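Local coordinates for protein O-methyltransferase (Burkholderia thailandensis, PDB 3MCZ) that probably transfers a methyl group from S-adenosyl-L-methionine to a hydroxyl oxygen of its substrate, working as a dimer, at residues 109-120 against 151-162. Sequence-based numbering, arbitrary orientation.
Sequences DYIGPIVEHQYL and RARDAFNDAMVR
Asp109 and Tyr110 offer their backbone carbonyls to Arg162, whose chain bends about CB-CG (chi2 69°) to bring the guanidinium edge alongside them. Arg162 NH2 gives the stronger bond, 2.7 Å to Asp109 O, arriving from above the carbonyl plane; NH1 adds weak bonds to both oxygens. The Asp109 carboxylate instead pairs with Arg101. Helix 112-119 then runs over helix 150-172, with 7.8 Å between the local axes and 129° between their directions. Pro113 CB sits on Asp158 CB, while Ile114 lays CG1 against Ala159 and reaches CD1 to Arg162 CG. Small Ala155 and Ala159 let the helices come this close. In the chain, both helices come before the first strand of the Rossmann-like methyltransferase sheet, and the shorter one also meets the second subunit, Ile114 packing on Val29 of that neighbouring subunit, in keeping with a dimeric O-methyltransferase. Glu116, its carbon chain extended, forms a salt bridge through OE2 with Arg151 NE, modelled so short that its exact length is doubtful. His117 CE1 is 3.3 Å from Phe156 CD1, at the phenyl edge, and a water links His117 ND1 to Ala152 O. The Tyr119 hydroxyl takes a weak bond from Arg151 NH2, ring and guanidinium nearly perpendicular. Leu120 turns CD1 onto Ala152 CA and CD2 over one guanidinium face of Arg151.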
# COMPACT_ATOMS: atom_id res chain seq x y z
N ASP A 109 8.79 3.62 -22.82
CA ASP A 109 8.71 4.21 -21.49
C ASP A 109 8.15 3.24 -20.46
O ASP A 109 7.88 3.64 -19.33
CB ASP A 109 7.83 5.46 -21.52
CG ASP A 109 8.43 6.59 -22.31
OD1 ASP A 109 9.67 6.73 -22.33
OD2 ASP A 109 7.63 7.37 -22.89
N TYR A 110 8.01 1.98 -20.82
CA TYR A 110 7.43 0.96 -19.94
C TYR A 110 8.11 0.94 -18.58
O TYR A 110 9.32 0.84 -18.50
CB TYR A 110 7.59 -0.39 -20.60
CG TYR A 110 7.00 -1.60 -19.92
CD1 TYR A 110 5.68 -1.61 -19.44
CD2 TYR A 110 7.74 -2.77 -19.81
CE1 TYR A 110 5.15 -2.77 -18.85
CE2 TYR A 110 7.23 -3.91 -19.24
CZ TYR A 110 5.94 -3.91 -18.76
OH TYR A 110 5.43 -5.07 -18.19
N ILE A 111 7.32 1.00 -17.49
CA ILE A 111 7.90 0.94 -16.12
C ILE A 111 7.76 -0.45 -15.49
O ILE A 111 7.84 -0.61 -14.29
CB ILE A 111 7.33 2.01 -15.20
CG1 ILE A 111 5.85 1.74 -14.93
CG2 ILE A 111 7.53 3.42 -15.80
CD1 ILE A 111 5.32 2.44 -13.70
N GLY A 112 7.59 -1.48 -16.31
CA GLY A 112 7.44 -2.84 -15.78
C GLY A 112 8.47 -3.19 -14.71
O GLY A 112 8.13 -3.66 -13.62
N PRO A 113 9.77 -3.00 -15.02
CA PRO A 113 10.80 -3.41 -14.06
C PRO A 113 10.66 -2.77 -12.67
O PRO A 113 10.93 -3.43 -11.67
CB PRO A 113 12.10 -3.00 -14.76
CG PRO A 113 11.74 -3.17 -16.27
CD PRO A 113 10.32 -2.69 -16.35
N ILE A 114 10.27 -1.50 -12.63
CA ILE A 114 10.06 -0.79 -11.38
C ILE A 114 8.91 -1.46 -10.62
O ILE A 114 9.05 -1.78 -9.43
CB ILE A 114 9.70 0.73 -11.64
CG1 ILE A 114 10.88 1.47 -12.31
CG2 ILE A 114 9.25 1.45 -10.32
CD1 ILE A 114 10.53 2.90 -12.80
N VAL A 115 7.78 -1.68 -11.30
CA VAL A 115 6.62 -2.31 -10.67
C VAL A 115 6.95 -3.71 -10.15
O VAL A 115 6.63 -4.06 -9.01
CB VAL A 115 5.38 -2.32 -11.61
CG1 VAL A 115 4.26 -3.13 -11.00
CG2 VAL A 115 4.96 -0.89 -11.88
N GLU A 116 7.70 -4.46 -10.95
CA GLU A 116 8.08 -5.83 -10.61
C GLU A 116 9.02 -5.87 -9.41
O GLU A 116 8.87 -6.71 -8.51
CB GLU A 116 8.77 -6.49 -11.78
CG GLU A 116 9.26 -7.88 -11.47
CD GLU A 116 9.80 -8.59 -12.70
OE1 GLU A 116 10.23 -7.91 -13.65
OE2 GLU A 116 9.76 -9.82 -12.70
N HIS A 117 9.96 -4.93 -9.38
CA HIS A 117 10.88 -4.84 -8.27
C HIS A 117 10.06 -4.57 -6.99
O HIS A 117 10.31 -5.16 -5.93
CB HIS A 117 11.88 -3.69 -8.46
CG HIS A 117 12.68 -3.42 -7.22
ND1 HIS A 117 13.47 -4.39 -6.64
CD2 HIS A 117 12.77 -2.32 -6.43
CE1 HIS A 117 14.02 -3.89 -5.54
NE2 HIS A 117 13.62 -2.63 -5.40
N GLN A 118 9.10 -3.67 -7.09
CA GLN A 118 8.25 -3.33 -5.95
C GLN A 118 7.36 -4.51 -5.51
O GLN A 118 7.30 -4.84 -4.34
CB GLN A 118 7.43 -2.09 -6.24
CG GLN A 118 8.27 -0.80 -6.34
CD GLN A 118 7.53 0.35 -6.99
OE1 GLN A 118 6.70 0.14 -7.88
NE2 GLN A 118 7.87 1.58 -6.59
N TYR A 119 6.66 -5.16 -6.42
CA TYR A 119 5.83 -6.28 -5.96
C TYR A 119 6.60 -7.46 -5.46
O TYR A 119 6.11 -8.20 -4.62
CB TYR A 119 4.73 -6.66 -6.92
CG TYR A 119 5.04 -7.31 -8.21
CD1 TYR A 119 5.59 -8.58 -8.28
CD2 TYR A 119 4.63 -6.70 -9.41
CE1 TYR A 119 5.79 -9.19 -9.50
CE2 TYR A 119 4.83 -7.31 -10.64
CZ TYR A 119 5.42 -8.54 -10.68
OH TYR A 119 5.63 -9.15 -11.91
N LEU A 120 7.84 -7.61 -5.90
CA LEU A 120 8.69 -8.69 -5.35
C LEU A 120 9.10 -8.49 -3.87
O LEU A 120 9.65 -9.43 -3.26
CB LEU A 120 9.94 -8.87 -6.24
CG LEU A 120 9.61 -9.49 -7.62
CD1 LEU A 120 10.86 -9.53 -8.54
CD2 LEU A 120 9.00 -10.91 -7.41
N ARG A 151 15.42 -12.87 -11.55
CA ARG A 151 14.28 -11.99 -11.78
C ARG A 151 14.35 -10.76 -10.87
O ARG A 151 14.20 -9.63 -11.35
CB ARG A 151 12.96 -12.76 -11.53
CG ARG A 151 11.70 -12.01 -11.88
CD ARG A 151 10.43 -12.66 -11.29
NE ARG A 151 9.22 -11.88 -11.60
CZ ARG A 151 7.97 -12.34 -11.51
NH1 ARG A 151 7.73 -13.58 -11.07
NH2 ARG A 151 6.94 -11.55 -11.84
N ALA A 152 14.57 -10.96 -9.58
CA ALA A 152 14.58 -9.85 -8.64
C ALA A 152 15.85 -8.99 -8.82
O ALA A 152 15.79 -7.77 -8.67
CB ALA A 152 14.45 -10.37 -7.19
N ARG A 153 16.98 -9.63 -9.13
CA ARG A 153 18.23 -8.91 -9.39
C ARG A 153 18.06 -8.01 -10.62
O ARG A 153 18.39 -6.82 -10.57
CB ARG A 153 19.40 -9.88 -9.63
CG ARG A 153 20.73 -9.18 -9.91
CD ARG A 153 21.73 -10.13 -10.58
NE ARG A 153 21.39 -10.38 -11.98
CZ ARG A 153 22.11 -11.15 -12.79
NH1 ARG A 153 23.20 -11.76 -12.32
NH2 ARG A 153 21.74 -11.33 -14.05
N ASP A 154 17.54 -8.57 -11.70
CA ASP A 154 17.36 -7.83 -12.96
C ASP A 154 16.29 -6.71 -12.86
O ASP A 154 16.48 -5.61 -13.41
CB ASP A 154 17.03 -8.78 -14.10
CG ASP A 154 18.19 -9.70 -14.46
OD1 ASP A 154 19.32 -9.54 -13.91
OD2 ASP A 154 17.96 -10.58 -15.31
N ALA A 155 15.19 -6.98 -12.17
CA ALA A 155 14.17 -5.97 -11.92
C ALA A 155 14.76 -4.81 -11.13
O ALA A 155 14.55 -3.64 -11.47
CB ALA A 155 12.97 -6.57 -11.18
N PHE A 156 15.50 -5.13 -10.08
CA PHE A 156 16.13 -4.12 -9.25
C PHE A 156 17.10 -3.29 -10.10
O PHE A 156 17.00 -2.07 -10.10
CB PHE A 156 16.85 -4.73 -8.05
CG PHE A 156 17.65 -3.73 -7.26
CD1 PHE A 156 17.03 -2.86 -6.39
CD2 PHE A 156 19.02 -3.63 -7.43
CE1 PHE A 156 17.76 -1.91 -5.66
CE2 PHE A 156 19.76 -2.68 -6.71
CZ PHE A 156 19.12 -1.84 -5.81
N ASN A 157 18.00 -3.94 -10.84
CA ASN A 157 18.98 -3.21 -11.66
C ASN A 157 18.29 -2.34 -12.75
O ASN A 157 18.61 -1.15 -12.93
CB ASN A 157 20.01 -4.17 -12.30
CG ASN A 157 20.98 -4.80 -11.25
OD1 ASN A 157 21.22 -4.23 -10.18
ND2 ASN A 157 21.51 -5.99 -11.57
N ASP A 158 17.33 -2.92 -13.47
CA ASP A 158 16.57 -2.18 -14.47
C ASP A 158 15.76 -1.03 -13.85
O ASP A 158 15.64 0.04 -14.44
CB ASP A 158 15.66 -3.12 -15.27
CG ASP A 158 16.45 -4.07 -16.17
OD1 ASP A 158 17.63 -3.78 -16.52
OD2 ASP A 158 15.88 -5.12 -16.55
N ALA A 159 15.21 -1.24 -12.66
CA ALA A 159 14.42 -0.21 -11.97
C ALA A 159 15.31 0.98 -11.59
O ALA A 159 14.87 2.12 -11.69
CB ALA A 159 13.72 -0.76 -10.71
N MSE A 160 16.54 0.68 -11.17
CA MSE A 160 17.50 1.72 -10.73
C MSE A 160 17.97 2.53 -11.93
O MSE A 160 18.17 3.74 -11.83
CB MSE A 160 18.71 1.12 -10.00
CG MSE A 160 18.43 0.51 -8.66
SE MSE A 160 17.44 1.67 -7.48
CE MSE A 160 15.61 0.97 -7.66
N VAL A 161 18.16 1.86 -13.08
CA VAL A 161 18.60 2.57 -14.27
C VAL A 161 17.56 3.60 -14.66
O VAL A 161 17.89 4.74 -15.03
CB VAL A 161 18.85 1.62 -15.48
CG1 VAL A 161 18.88 2.41 -16.79
CG2 VAL A 161 20.18 0.85 -15.27
N ARG A 162 16.30 3.21 -14.57
CA ARG A 162 15.22 4.08 -14.98
C ARG A 162 15.07 5.22 -13.96
O ARG A 162 15.06 6.41 -14.32
CB ARG A 162 13.94 3.26 -15.12
CG ARG A 162 12.78 4.03 -15.63
CD ARG A 162 12.99 4.42 -17.08
NE ARG A 162 11.84 5.18 -17.57
CZ ARG A 162 10.66 4.66 -17.90
NH1 ARG A 162 10.45 3.35 -17.82
NH2 ARG A 162 9.69 5.45 -18.33
O HOH W 1 13.93 -6.90 -6.82